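Local coordinates for thioredoxin domain-containing protein (Silicibacter pomeroyi, PDB 3EYT) that is of unknown function but has a thioredoxin-like fold, belongs to the AhpC/TSA family and may act as an oxidoreductase, possibly with antioxidant activity, at residues L66-V71 with Y113-T118; K84-L87 with R91-F94; L122-D125 with D129-A132. One frame throughout, in Å; residues are numbered along the deposited sequence.

Interaction 1 (L66-V71 with Y113-T118); sequences LGLHTV and YQMRGT
Leu68 meets Met115, a selenomethionine in this structure, methyl to methyl: CD2 of the leucine lies 3.9 Å from CE at the end of the long side chain. Beside this pair, Thr70 OG1 sits 3.3 Å from Thr118 CG2, a hydroxyl against a methyl, with the two threonine side chains sliding past each other in opposite directions. With CG anti to the backbone N (chi1 178°), Leu68 sends CD2 out toward the loop, and the Met115 chain, extended beyond CG (chi2 -177°), carries CE across to the strand. No hydrogen bond joins the two segments, and their backbones stay well apart, the closest CA atoms, Thr70 CA and Thr118 CA, being 8.0 Å apart. Further out, Met110 of helix 108-112 touches both Thr70 and Met115, and Ala35 of strand 30-36 touches the same two residues. Gln114, with positive phi, ends that helix in a Schellman motif. Thr118 also packs on Cys40, one of two cysteines in a thioredoxin-like CxxC pattern. With only apolar and hydroxyl-methyl contacts, the fit here depends on shape, consistent with packing that sets the 113-118 loop beside a possible redox site.

Interaction 2 (K84-L87 with R91-F94); sequences KAFL and RIKF
Ile92 lays its CD1 methyl obliquely against the Phe86 ring, 3.6 Å from CE2. Its other branch, CG2, is 3.8 Å from Leu87 CD2, and CD1 also comes within 3.9 Å of that same leucine methyl; the Leu87 and Ile92 side chains cross at about a right angle. CD1 thus touches both successive helix residues, while CG2 adds a second contact to Leu87. Phe86 CG is anti to the backbone N (chi1 174°), which carries the ring toward the returning chain although its CB does not point there. The backbone joins the same stretch of chain: Ile92 N donates to Leu87 O over 3.0 Å, with an N-H...O angle of 157° and the donor in the carbonyl plane. Arg91 N is nearly as close to Leu87 O, but its angle is poor, and its bond in this turn goes to another carbonyl of the last helical turn. The same CG2 methyl of Ile92 also stands 3.7 Å above the plane of the Phe94 ring, offset toward its rim. Ile48 of helix 41-57 packs on both Phe86 and Ile92, and Leu39 of the second subunit reaches Phe86. Arg91, with positive phi, is the C-prime residue: this is a Schellman motif, ending helix 80-89 and turning the chain toward strand 96-99, with an apolar contact between the last turn and Ile92.

Interaction 3 (L122-D125 with D129-A132); sequences LLID and DLRA
A classic beta bulge, in which Arg131 and Ala132 both face Leu123, shapes the hairpin of strands 120-124 and 129-135. Leu123 O is gripped twice: Arg131 N comes in at 2.8 Å, nearly along the C=O axis, while Ala132 N is at 3.3 Å on a lone pair. Leu123 N returns a 2.9 Å bond to Ala132 O. Toward the turn, Asp125 N donates to Asp129 O, and both carboxylate oxygens of Asp125 accept bonds. OD1 takes Asp129 N at 2.8 Å from above the carboxylate plane; OD2 uses its anti lone pair and lies in the guanidinium plane, at its edge, in a 2.8 Å salt bridge to Arg131 NH1, the two planes standing 80° apart. Arg131, bent at chi2 (-74°) and chi3, folds back to reach it. An alanine here has neither oxygen, and the turn is likely to be held less firmly, with Asp129 N deprived of this acceptor and the arginine freer to turn. Leu130 CD1 packs on Leu122 CD1, 3.9 Å away. Outside the hairpin, Leu150 of helix 140-151 touches Leu123, Asp125 and Arg131, Glu153 forms a salt bridge with Arg131 NH2, and strands 30-36 and 4-5 flank the pair.

From the N terminus, strand 63-69 opens interaction 1, which closes only after 41 residues and ties the end of that strand to the loop between helix 108-112 and strand 120-124. Within that long excursion interaction 2 closes a tight turn, with three residues between its segments, and ties the end of helix 80-89 to the loop before strand 96-99. Interaction 3 follows in series, pairing strand 120-124 with strand 129-135 in a short hairpin. Phe94 packs on Gly67, joining interactions 1 and 2; Tyr113 and Met115 rest on Leu122, linking 1 to 3. Interactions 2 and 3 do not touch and lie on opposite sides of the chain's centre, their centres about 24 Å apart.

Interaction 1 (L66-V71 with Y113-T118)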
# COMPACT_ATOMS: atom_id res chain seq x y z
N LEU C 66 -14.72 19.30 -0.14
CA LEU C 66 -14.08 18.10 0.43
C LEU C 66 -13.63 17.22 -0.71
O LEU C 66 -14.34 17.11 -1.70
CB LEU C 66 -15.09 17.26 1.22
CG LEU C 66 -15.88 17.96 2.32
CD1 LEU C 66 -16.71 16.97 3.08
CD2 LEU C 66 -14.91 18.76 3.24
N GLY C 67 -12.47 16.57 -0.55
CA GLY C 67 -12.06 15.51 -1.48
C GLY C 67 -12.41 14.16 -0.86
O GLY C 67 -12.32 13.99 0.35
N LEU C 68 -12.79 13.20 -1.68
CA LEU C 68 -13.01 11.85 -1.18
C LEU C 68 -12.20 10.89 -2.07
O LEU C 68 -12.47 10.74 -3.26
CB LEU C 68 -14.51 11.53 -1.21
CG LEU C 68 -14.87 10.11 -0.77
CD1 LEU C 68 -14.65 9.99 0.74
CD2 LEU C 68 -16.32 9.74 -1.13
N HIS C 69 -11.16 10.28 -1.49
CA HIS C 69 -10.30 9.35 -2.28
C HIS C 69 -10.95 7.96 -2.26
O HIS C 69 -10.95 7.23 -1.24
CB HIS C 69 -8.87 9.31 -1.73
CG HIS C 69 -7.87 8.75 -2.71
ND1 HIS C 69 -6.89 7.86 -2.34
CD2 HIS C 69 -7.71 8.96 -4.04
CE1 HIS C 69 -6.16 7.54 -3.40
NE2 HIS C 69 -6.64 8.20 -4.44
N THR C 70 -11.57 7.62 -3.39
CA THR C 70 -12.42 6.41 -3.50
C THR C 70 -11.65 5.43 -4.38
O THR C 70 -11.84 5.39 -5.61
CB THR C 70 -13.77 6.77 -4.12
OG1 THR C 70 -13.55 7.47 -5.37
CG2 THR C 70 -14.59 7.69 -3.20
N VAL C 71 -10.75 4.66 -3.79
CA VAL C 71 -9.91 3.80 -4.60
C VAL C 71 -10.70 2.48 -4.80
O VAL C 71 -10.96 1.77 -3.83
CB VAL C 71 -8.56 3.51 -3.87
CG1 VAL C 71 -7.69 2.55 -4.71
CG2 VAL C 71 -7.81 4.82 -3.60
N TYR C 113 -23.15 5.90 -2.13
CA TYR C 113 -23.61 6.95 -3.01
C TYR C 113 -23.98 6.47 -4.42
O TYR C 113 -24.43 7.28 -5.24
CB TYR C 113 -22.59 8.11 -3.09
CG TYR C 113 -22.76 9.10 -1.96
CD1 TYR C 113 -22.21 8.84 -0.68
CD2 TYR C 113 -23.46 10.29 -2.13
CE1 TYR C 113 -22.40 9.73 0.37
CE2 TYR C 113 -23.63 11.19 -1.10
CZ TYR C 113 -23.10 10.91 0.15
OH TYR C 113 -23.28 11.80 1.19
N GLN C 114 -23.76 5.18 -4.68
CA GLN C 114 -24.00 4.57 -5.99
C GLN C 114 -23.20 5.30 -7.09
O GLN C 114 -23.72 5.56 -8.18
CB GLN C 114 -25.52 4.57 -6.28
CG GLN C 114 -26.32 3.96 -5.11
CD GLN C 114 -27.83 4.02 -5.32
OE1 GLN C 114 -28.45 5.06 -5.16
NE2 GLN C 114 -28.40 2.90 -5.69
N MSE C 115 -21.94 5.63 -6.81
CA MSE C 115 -21.14 6.35 -7.81
C MSE C 115 -20.78 5.43 -8.94
O MSE C 115 -20.64 4.22 -8.76
CB MSE C 115 -19.90 6.98 -7.16
CG MSE C 115 -20.27 7.87 -6.02
SE MSE C 115 -18.57 8.68 -5.37
CE MSE C 115 -19.23 9.48 -3.70
N ARG C 116 -20.67 6.00 -10.13
CA ARG C 116 -20.39 5.23 -11.35
C ARG C 116 -18.90 5.13 -11.63
O ARG C 116 -18.48 4.35 -12.48
CB ARG C 116 -21.09 5.87 -12.55
CG ARG C 116 -22.61 5.91 -12.43
CD ARG C 116 -23.23 6.52 -13.68
NE ARG C 116 -23.21 5.57 -14.80
CZ ARG C 116 -24.08 4.56 -14.98
NH1 ARG C 116 -25.06 4.35 -14.11
NH2 ARG C 116 -23.96 3.76 -16.03
N GLY C 117 -18.10 5.93 -10.94
CA GLY C 117 -16.66 5.94 -11.24
C GLY C 117 -16.14 7.26 -10.74
O GLY C 117 -16.82 7.95 -9.94
N THR C 118 -14.93 7.62 -11.19
CA THR C 118 -14.31 8.90 -10.81
C THR C 118 -13.87 9.59 -12.12
O THR C 118 -13.55 8.90 -13.09
CB THR C 118 -13.04 8.67 -9.90
OG1 THR C 118 -12.08 7.88 -10.61
CG2 THR C 118 -13.40 7.93 -8.64

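Interaction 2 (K84-L87 with R91-F94)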
# COMPACT_ATOMS: atom_id res chain seq x y z
N LYS C 84 -0.77 11.11 0.36
CA LYS C 84 -0.11 12.23 1.06
C LYS C 84 0.86 12.98 0.12
O LYS C 84 0.84 14.22 0.05
CB LYS C 84 0.63 11.72 2.31
CG LYS C 84 0.96 12.83 3.30
CD LYS C 84 1.68 12.26 4.51
CE LYS C 84 1.75 13.31 5.58
NZ LYS C 84 3.15 13.33 6.07
N ALA C 85 1.68 12.22 -0.62
CA ALA C 85 2.65 12.81 -1.56
C ALA C 85 1.94 13.48 -2.73
O ALA C 85 2.30 14.58 -3.13
CB ALA C 85 3.62 11.75 -2.05
N PHE C 86 0.89 12.84 -3.22
CA PHE C 86 0.09 13.41 -4.30
C PHE C 86 -0.55 14.75 -3.93
O PHE C 86 -0.53 15.72 -4.73
CB PHE C 86 -0.99 12.38 -4.71
CG PHE C 86 -1.95 12.89 -5.73
CD1 PHE C 86 -1.66 12.82 -7.08
CD2 PHE C 86 -3.19 13.40 -5.33
CE1 PHE C 86 -2.60 13.28 -8.04
CE2 PHE C 86 -4.12 13.87 -6.27
CZ PHE C 86 -3.82 13.82 -7.62
N LEU C 87 -1.12 14.82 -2.73
CA LEU C 87 -1.73 16.06 -2.26
C LEU C 87 -0.69 17.17 -2.10
O LEU C 87 -0.97 18.32 -2.40
CB LEU C 87 -2.46 15.87 -0.93
CG LEU C 87 -3.57 14.83 -0.88
CD1 LEU C 87 -4.07 14.70 0.54
CD2 LEU C 87 -4.68 15.24 -1.84
N ARG C 91 -0.44 20.46 -4.61
CA ARG C 91 -0.93 21.54 -3.73
C ARG C 91 -2.44 21.55 -3.48
O ARG C 91 -3.10 22.58 -3.60
CB ARG C 91 -0.51 22.90 -4.28
CG ARG C 91 0.95 22.99 -4.55
CD ARG C 91 1.23 24.37 -5.12
NE ARG C 91 2.56 24.42 -5.70
CZ ARG C 91 2.84 24.85 -6.93
NH1 ARG C 91 1.86 25.31 -7.72
NH2 ARG C 91 4.09 24.84 -7.36
N ILE C 92 -2.98 20.39 -3.12
CA ILE C 92 -4.37 20.27 -2.76
C ILE C 92 -4.44 20.49 -1.26
O ILE C 92 -3.90 19.70 -0.48
CB ILE C 92 -4.86 18.89 -3.13
CG1 ILE C 92 -4.76 18.73 -4.66
CG2 ILE C 92 -6.29 18.66 -2.57
CD1 ILE C 92 -4.68 17.27 -5.13
N LYS C 93 -5.08 21.59 -0.85
CA LYS C 93 -5.03 22.02 0.52
C LYS C 93 -6.35 21.81 1.26
O LYS C 93 -6.40 21.93 2.49
CB LYS C 93 -4.66 23.52 0.62
CG LYS C 93 -3.39 24.02 -0.11
CD LYS C 93 -2.15 23.26 0.29
CE LYS C 93 -0.90 23.88 -0.38
NZ LYS C 93 -0.69 25.34 -0.04
N PHE C 94 -7.43 21.53 0.53
CA PHE C 94 -8.73 21.27 1.20
C PHE C 94 -8.80 19.84 1.80
O PHE C 94 -7.99 18.98 1.44
CB PHE C 94 -9.91 21.59 0.28
CG PHE C 94 -9.90 20.84 -1.01
CD1 PHE C 94 -10.20 19.48 -1.04
CD2 PHE C 94 -9.59 21.50 -2.20
CE1 PHE C 94 -10.17 18.77 -2.27
CE2 PHE C 94 -9.57 20.83 -3.41
CZ PHE C 94 -9.86 19.46 -3.45

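Interaction 3 (L122-D125 with D129-A132)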
# COMPACT_ATOMS: atom_id res chain seq x y z
N LEU C 122 -20.36 15.61 -6.12
CA LEU C 122 -21.63 15.52 -5.40
C LEU C 122 -21.91 16.85 -4.74
O LEU C 122 -20.98 17.49 -4.20
CB LEU C 122 -21.59 14.44 -4.33
CG LEU C 122 -21.27 12.95 -4.58
CD1 LEU C 122 -22.44 12.25 -5.18
CD2 LEU C 122 -20.01 12.68 -5.41
N LEU C 123 -23.17 17.28 -4.77
CA LEU C 123 -23.61 18.52 -4.14
C LEU C 123 -24.68 18.23 -3.12
O LEU C 123 -25.74 17.67 -3.47
CB LEU C 123 -24.23 19.50 -5.15
CG LEU C 123 -23.44 20.46 -6.02
CD1 LEU C 123 -24.42 21.58 -6.42
CD2 LEU C 123 -22.20 21.03 -5.34
N ILE C 124 -24.42 18.65 -1.89
CA ILE C 124 -25.30 18.46 -0.76
C ILE C 124 -25.80 19.82 -0.27
O ILE C 124 -25.01 20.75 -0.04
CB ILE C 124 -24.58 17.70 0.38
CG1 ILE C 124 -24.23 16.27 -0.09
CG2 ILE C 124 -25.43 17.64 1.66
CD1 ILE C 124 -23.21 15.60 0.80
N ASP C 125 -27.11 19.93 -0.11
CA ASP C 125 -27.71 21.21 0.26
C ASP C 125 -27.51 21.52 1.75
O ASP C 125 -27.01 20.69 2.49
CB ASP C 125 -29.18 21.29 -0.19
CG ASP C 125 -30.11 20.35 0.59
OD1 ASP C 125 -29.76 19.84 1.68
OD2 ASP C 125 -31.25 20.15 0.09
N ASP C 129 -29.22 17.12 2.32
CA ASP C 129 -29.71 16.27 1.23
C ASP C 129 -28.84 16.35 -0.01
O ASP C 129 -28.37 17.43 -0.40
CB ASP C 129 -31.15 16.65 0.84
CG ASP C 129 -32.16 16.31 1.94
OD1 ASP C 129 -31.96 15.32 2.70
OD2 ASP C 129 -33.16 17.04 2.03
N LEU C 130 -28.64 15.20 -0.65
CA LEU C 130 -27.99 15.14 -1.95
C LEU C 130 -28.87 15.77 -3.03
O LEU C 130 -30.04 15.41 -3.18
CB LEU C 130 -27.64 13.70 -2.31
CG LEU C 130 -26.89 13.51 -3.63
CD1 LEU C 130 -25.48 14.09 -3.55
CD2 LEU C 130 -26.81 12.04 -3.96
N ARG C 131 -28.30 16.69 -3.81
CA ARG C 131 -29.07 17.45 -4.78
C ARG C 131 -28.49 17.38 -6.19
O ARG C 131 -29.20 17.66 -7.15
CB ARG C 131 -29.16 18.91 -4.33
CG ARG C 131 -29.88 19.09 -3.01
CD ARG C 131 -31.39 18.90 -3.16
NE ARG C 131 -31.96 19.97 -3.98
CZ ARG C 131 -32.28 21.18 -3.51
NH1 ARG C 131 -32.11 21.47 -2.23
NH2 ARG C 131 -32.79 22.09 -4.31
N ALA C 132 -27.21 17.05 -6.32
CA ALA C 132 -26.66 16.78 -7.64
C ALA C 132 -25.56 15.76 -7.51
O ALA C 132 -24.91 15.66 -6.48
CB ALA C 132 -26.13 18.05 -8.33